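Local coordinates for protein dipeptide Epimerase (Enterococcus faecalis V583, PDB 3JVA) that belongs to the mandelate racemase/muconate lactonizing enzyme family and carries a magnesium ion in its enolase-like barrel domain, at residues 106-111 with 348-353; 214-219 with 237-242. All blocks are in the same frame, centred on the assembly; numbering follows the deposited sequence.

Contact 1 (106-111 with 348-353); sequences CYDLMG and AGLGIS
D108 and G349 meet where helix 96-114 of the N-terminal, enolase-like capping domain receives a type II' beta turn, A348 to G351, from the C-terminal tail. The tight part lies around the two glycines: G111 and G349 come within 3.9 Å of each other, CA to CA. The absence of side chains allows this approach, with G349 CA taking up the place where a CB of G111 would sit and D108 OD1 close against G349 CA at 3.4 Å. G349 also has the positive phi, 62°, that the second position of this turn calls for. On the helix, the CG of D108 stands anti to the backbone N (chi1 -173°), which carries the carboxylate out to the turn. There OD1 takes the N-H of L350 at 2.8 Å in a nearly straight bond, met from above the carboxylate plane rather than within it. The isobutyl group of L350 packs against the same carboxylate, L350 CG 3.7 Å from D108 CG, and it also touches helix 298-310 at T302 and A303. D108 OD2 accepts from the backbone N of Y45, tying the helix to strand 43-48 as well. Beyond L350 the fit is looser: I352 makes no direct contact with the helix, and a water lies between, 2.9 Å from D108 OD1, to which it can donate, and accepting the N-H of I352 at 2.8 Å from I352 N.

Contact 2 (214-219 with 237-242); sequences VEQPVK and IMADES. With MG (magnesium ion), chain O.
Two carboxylate oxygens, E215 OE2 and D240 OD2, sit only 2.5 Å apart, an approach that the shared magnesium ion, which both bind, presumably makes possible. The metal is 1.8 Å from E215 OE2 and 2.0 Å from D240 OD2; three waters and D189 complete six ligands. Two of those waters donate to E241, one to each carboxylate oxygen, so E241 acts in the second shell. D240 OD1 is engaged in a salt bridge with K267. Alongside E215, M238 runs the same way and bends at its last torsion (chi3 59°), bringing CE 3.2 Å from E215 OE1.

Past the strand ends, Q216 stitches the two loops together. Its chain folds at chi2 (69°), bringing OE1 to two backbone N-H groups: D240 N lies in the amide carbonyl plane at 2.9 Å, whereas S242 N comes from above it. NE2 donates to V218 O and to S242 OG, whose hydroxyl also bonds to R220 O. Along the parallel strands themselves, M238 N bonds to V214 O and Q216 N to M238 O. Acidic ligands at the C-terminal ends of neighbouring parallel strands are the hallmark metal site of the enolase-superfamily barrel.

Contact 1 brings the C-terminal tail against helix 96-114 of the capping domain, while contact 2 lies in the barrel. The centres are about 32 Å apart, their nearest atoms about 20 Å, on opposite sides of the chain's centre, and they share no helix or strand. Along the chain 106-111 comes first, then both segments of contact 2, and finally 348-353, so the tail returns to the N-terminal domain after the whole barrel has been built. Contact 2 spans one beta-alpha-beta unit, strands 213-215 and 236-239 with helix 223-232 between them. It supplies two of the three acidic magnesium ligands; D189, on the neighbouring strand 185-189, is the third. Contact 1 lies well away from the metal.

Contact 1 (106-111 with 348-353)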
loop_
_atom_site.group_PDB
_atom_site.type_symbol
_atom_site.label_atom_id
_atom_site.label_comp_id
_atom_site.label_asym_id
_atom_site.label_seq_id
_atom_site.Cartn_x
_atom_site.Cartn_y
_atom_site.Cartn_z
ATOM N N CYS B 106 5.875 20.243 -39.504
ATOM C CA CYS B 106 4.703 19.518 -40.001
ATOM C C CYS B 106 3.418 20.227 -39.596
ATOM O O CYS B 106 2.485 20.330 -40.390
ATOM C CB CYS B 106 4.690 18.078 -39.478
ATOM S SG CYS B 106 5.921 17.011 -40.268
ATOM N N TYR B 107 3.351 20.708 -38.356
ATOM C CA TYR B 107 2.159 21.420 -37.938
ATOM C C TYR B 107 2.041 22.732 -38.715
ATOM O O TYR B 107 0.937 23.166 -39.027
ATOM C CB TYR B 107 2.170 21.690 -36.429
ATOM C CG TYR B 107 1.695 20.513 -35.609
ATOM C CD1 TYR B 107 2.601 19.604 -35.066
ATOM C CD2 TYR B 107 0.332 20.294 -35.396
ATOM C CE1 TYR B 107 2.165 18.504 -34.332
ATOM C CE2 TYR B 107 -0.117 19.196 -34.663
ATOM C CZ TYR B 107 0.805 18.306 -34.135
ATOM O OH TYR B 107 0.368 17.226 -33.402
ATOM N N ASP B 108 3.174 23.354 -39.043
ATOM C CA ASP B 108 3.140 24.603 -39.808
ATOM C C ASP B 108 2.512 24.276 -41.164
ATOM O O ASP B 108 1.646 25.009 -41.654
ATOM C CB ASP B 108 4.557 25.162 -39.986
ATOM C CG ASP B 108 4.571 26.543 -40.635
ATOM O OD1 ASP B 108 3.523 27.223 -40.628
ATOM O OD2 ASP B 108 5.636 26.953 -41.139
ATOM N N LEU B 109 2.937 23.156 -41.751
ATOM C CA LEU B 109 2.407 22.711 -43.040
ATOM C C LEU B 109 0.917 22.395 -42.945
ATOM O O LEU B 109 0.162 22.669 -43.876
ATOM C CB LEU B 109 3.176 21.480 -43.550
ATOM C CG LEU B 109 4.531 21.761 -44.221
ATOM C CD1 LEU B 109 5.275 20.454 -44.478
ATOM C CD2 LEU B 109 4.298 22.515 -45.540
ATOM N N MET B 110 0.487 21.809 -41.830
ATOM C CA MET B 110 -0.929 21.507 -41.653
ATOM C C MET B 110 -1.736 22.807 -41.705
ATOM O O MET B 110 -2.779 22.883 -42.362
ATOM C CB MET B 110 -1.173 20.814 -40.306
ATOM C CG MET B 110 -0.666 19.384 -40.236
ATOM S SD MET B 110 -1.185 18.592 -38.697
ATOM C CE MET B 110 0.362 17.774 -38.194
ATOM N N GLY B 111 -1.255 23.829 -41.006
ATOM C CA GLY B 111 -1.955 25.104 -41.003
ATOM C C GLY B 111 -1.980 25.734 -42.385
ATOM O O GLY B 111 -3.003 26.269 -42.822
ATOM N N ALA B 348 -1.748 31.849 -41.946
ATOM C CA ALA B 348 -1.819 30.392 -41.834
ATOM C C ALA B 348 -0.584 29.790 -41.173
ATOM O O ALA B 348 0.534 30.299 -41.320
ATOM C CB ALA B 348 -2.027 29.768 -43.215
ATOM N N GLY B 349 -0.796 28.698 -40.445
ATOM C CA GLY B 349 0.304 28.032 -39.771
ATOM C C GLY B 349 0.968 28.924 -38.736
ATOM O O GLY B 349 0.289 29.550 -37.923
ATOM N N LEU B 350 2.296 28.981 -38.772
ATOM C CA LEU B 350 3.060 29.798 -37.836
ATOM C C LEU B 350 3.165 31.254 -38.279
ATOM O O LEU B 350 3.603 32.106 -37.507
ATOM C CB LEU B 350 4.472 29.234 -37.674
ATOM C CG LEU B 350 4.598 27.805 -37.146
ATOM C CD1 LEU B 350 6.044 27.357 -37.254
ATOM C CD2 LEU B 350 4.112 27.742 -35.703
ATOM N N GLY B 351 2.768 31.532 -39.519
ATOM C CA GLY B 351 2.849 32.889 -40.042
ATOM C C GLY B 351 4.295 33.311 -40.244
ATOM O O GLY B 351 4.625 34.499 -40.234
ATOM N N ILE B 352 5.161 32.325 -40.447
ATOM C CA ILE B 352 6.588 32.564 -40.626
ATOM C C ILE B 352 7.060 32.329 -42.063
ATOM O O ILE B 352 6.520 31.480 -42.775
ATOM C CB ILE B 352 7.392 31.662 -39.651
ATOM C CG1 ILE B 352 7.168 32.150 -38.213
ATOM C CG2 ILE B 352 8.873 31.655 -40.004
ATOM C CD1 ILE B 352 7.809 31.270 -37.152
ATOM N N SER B 353 8.055 33.107 -42.482
ATOM C CA SER B 353 8.637 32.987 -43.819
ATOM C C SER B 353 10.125 33.328 -43.736
ATOM O O SER B 353 10.620 33.721 -42.676
ATOM C CB SER B 353 7.934 33.931 -44.801
ATOM O OG SER B 353 8.030 35.280 -44.381
HETATM O O HOH W 1 4.759 29.745 -41.508
#

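Contact 2 (214-219 with 237-242)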
loop_
_atom_site.group_PDB
_atom_site.type_symbol
_atom_site.label_atom_id
_atom_site.label_comp_id
_atom_site.label_asym_id
_atom_site.label_seq_id
_atom_site.Cartn_x
_atom_site.Cartn_y
_atom_site.Cartn_z
ATOM N N VAL B 214 7.456 28.198 -7.464
ATOM C CA VAL B 214 8.861 27.832 -7.498
ATOM C C VAL B 214 8.994 26.608 -8.387
ATOM O O VAL B 214 8.355 25.580 -8.162
ATOM C CB VAL B 214 9.410 27.503 -6.107
ATOM C CG1 VAL B 214 10.845 27.008 -6.226
ATOM C CG2 VAL B 214 9.352 28.744 -5.227
ATOM N N GLU B 215 9.840 26.752 -9.394
ATOM C CA GLU B 215 10.096 25.721 -10.382
ATOM C C GLU B 215 11.230 24.787 -9.974
ATOM O O GLU B 215 12.269 25.235 -9.490
ATOM C CB GLU B 215 10.456 26.413 -11.694
ATOM C CG GLU B 215 10.242 25.620 -12.939
ATOM C CD GLU B 215 10.524 26.453 -14.175
ATOM O OE1 GLU B 215 10.141 27.649 -14.202
ATOM O OE2 GLU B 215 11.120 25.913 -15.118
ATOM N N GLN B 216 11.010 23.488 -10.173
ATOM C CA GLN B 216 11.993 22.437 -9.908
ATOM C C GLN B 216 12.993 22.706 -8.779
ATOM O O GLN B 216 14.175 22.926 -9.027
ATOM C CB GLN B 216 12.761 22.160 -11.205
ATOM C CG GLN B 216 13.525 20.849 -11.241
ATOM C CD GLN B 216 12.605 19.652 -11.296
ATOM O OE1 GLN B 216 11.641 19.627 -12.069
ATOM N NE2 GLN B 216 12.895 18.646 -10.479
ATOM N N PRO B 217 12.537 22.653 -7.519
ATOM C CA PRO B 217 13.452 22.907 -6.406
ATOM C C PRO B 217 14.495 21.818 -6.125
ATOM O O PRO B 217 15.513 22.089 -5.492
ATOM C CB PRO B 217 12.506 23.135 -5.232
ATOM C CG PRO B 217 11.351 22.240 -5.555
ATOM C CD PRO B 217 11.154 22.473 -7.045
ATOM N N VAL B 218 14.243 20.598 -6.591
ATOM C CA VAL B 218 15.179 19.491 -6.382
ATOM C C VAL B 218 15.583 18.820 -7.694
ATOM O O VAL B 218 15.002 19.095 -8.746
ATOM C CB VAL B 218 14.577 18.417 -5.441
ATOM C CG1 VAL B 218 14.212 19.051 -4.108
ATOM C CG2 VAL B 218 13.338 17.780 -6.081
ATOM N N LYS B 219 16.586 17.946 -7.626
ATOM C CA LYS B 219 17.066 17.229 -8.806
ATOM C C LYS B 219 15.926 16.505 -9.503
ATOM O O LYS B 219 15.050 15.932 -8.856
ATOM C CB LYS B 219 18.169 16.242 -8.423
ATOM C CG LYS B 219 19.498 16.918 -8.150
ATOM C CD LYS B 219 20.599 15.912 -7.872
ATOM C CE LYS B 219 21.937 16.613 -7.703
ATOM N NZ LYS B 219 23.038 15.653 -7.418
ATOM N N ILE B 237 4.359 24.600 -6.424
ATOM C CA ILE B 237 5.583 23.963 -6.903
ATOM C C ILE B 237 5.356 23.420 -8.309
ATOM O O ILE B 237 4.367 22.730 -8.561
ATOM C CB ILE B 237 6.006 22.794 -5.994
ATOM C CG1 ILE B 237 6.290 23.313 -4.580
ATOM C CG2 ILE B 237 7.247 22.122 -6.556
ATOM C CD1 ILE B 237 7.398 24.347 -4.525
ATOM N N MET B 238 6.276 23.734 -9.212
ATOM C CA MET B 238 6.172 23.300 -10.600
ATOM C C MET B 238 7.336 22.423 -11.027
ATOM O O MET B 238 8.494 22.699 -10.711
ATOM C CB MET B 238 6.094 24.530 -11.520
ATOM C CG MET B 238 6.185 24.231 -13.011
ATOM S SD MET B 238 5.933 25.740 -14.002
ATOM C CE MET B 238 7.217 26.754 -13.410
ATOM N N ALA B 239 7.022 21.351 -11.743
ATOM C CA ALA B 239 8.061 20.464 -12.238
ATOM C C ALA B 239 8.493 20.957 -13.618
ATOM O O ALA B 239 7.661 21.347 -14.429
ATOM C CB ALA B 239 7.533 19.029 -12.346
ATOM N N ASP B 240 9.796 20.969 -13.864
ATOM C CA ASP B 240 10.321 21.360 -15.167
ATOM C C ASP B 240 11.151 20.176 -15.661
ATOM O O ASP B 240 10.640 19.316 -16.376
ATOM C CB ASP B 240 11.196 22.616 -15.079
ATOM C CG ASP B 240 11.706 23.078 -16.450
ATOM O OD1 ASP B 240 11.588 22.315 -17.430
ATOM O OD2 ASP B 240 12.236 24.202 -16.553
ATOM N N GLU B 241 12.418 20.120 -15.255
ATOM C CA GLU B 241 13.307 19.043 -15.673
ATOM C C GLU B 241 12.784 17.641 -15.331
ATOM O O GLU B 241 13.154 16.670 -15.993
ATOM C CB GLU B 241 14.712 19.239 -15.074
ATOM C CG GLU B 241 15.564 20.352 -15.719
ATOM C CD GLU B 241 15.086 21.770 -15.408
ATOM O OE1 GLU B 241 14.329 21.962 -14.431
ATOM O OE2 GLU B 241 15.491 22.704 -16.137
ATOM N N SER B 242 11.928 17.527 -14.312
ATOM C CA SER B 242 11.373 16.222 -13.941
ATOM C C SER B 242 10.365 15.747 -14.985
ATOM O O SER B 242 9.952 14.587 -14.971
ATOM C CB SER B 242 10.685 16.272 -12.568
ATOM O OG SER B 242 11.635 16.293 -11.513
HETATM MG MG MG O . 12.876 25.750 -15.390
HETATM O O HOH W 2 14.774 25.468 -16.121
HETATM O O HOH W 3 13.405 24.512 -13.814
HETATM O O HOH W 4 12.735 27.043 -17.100
#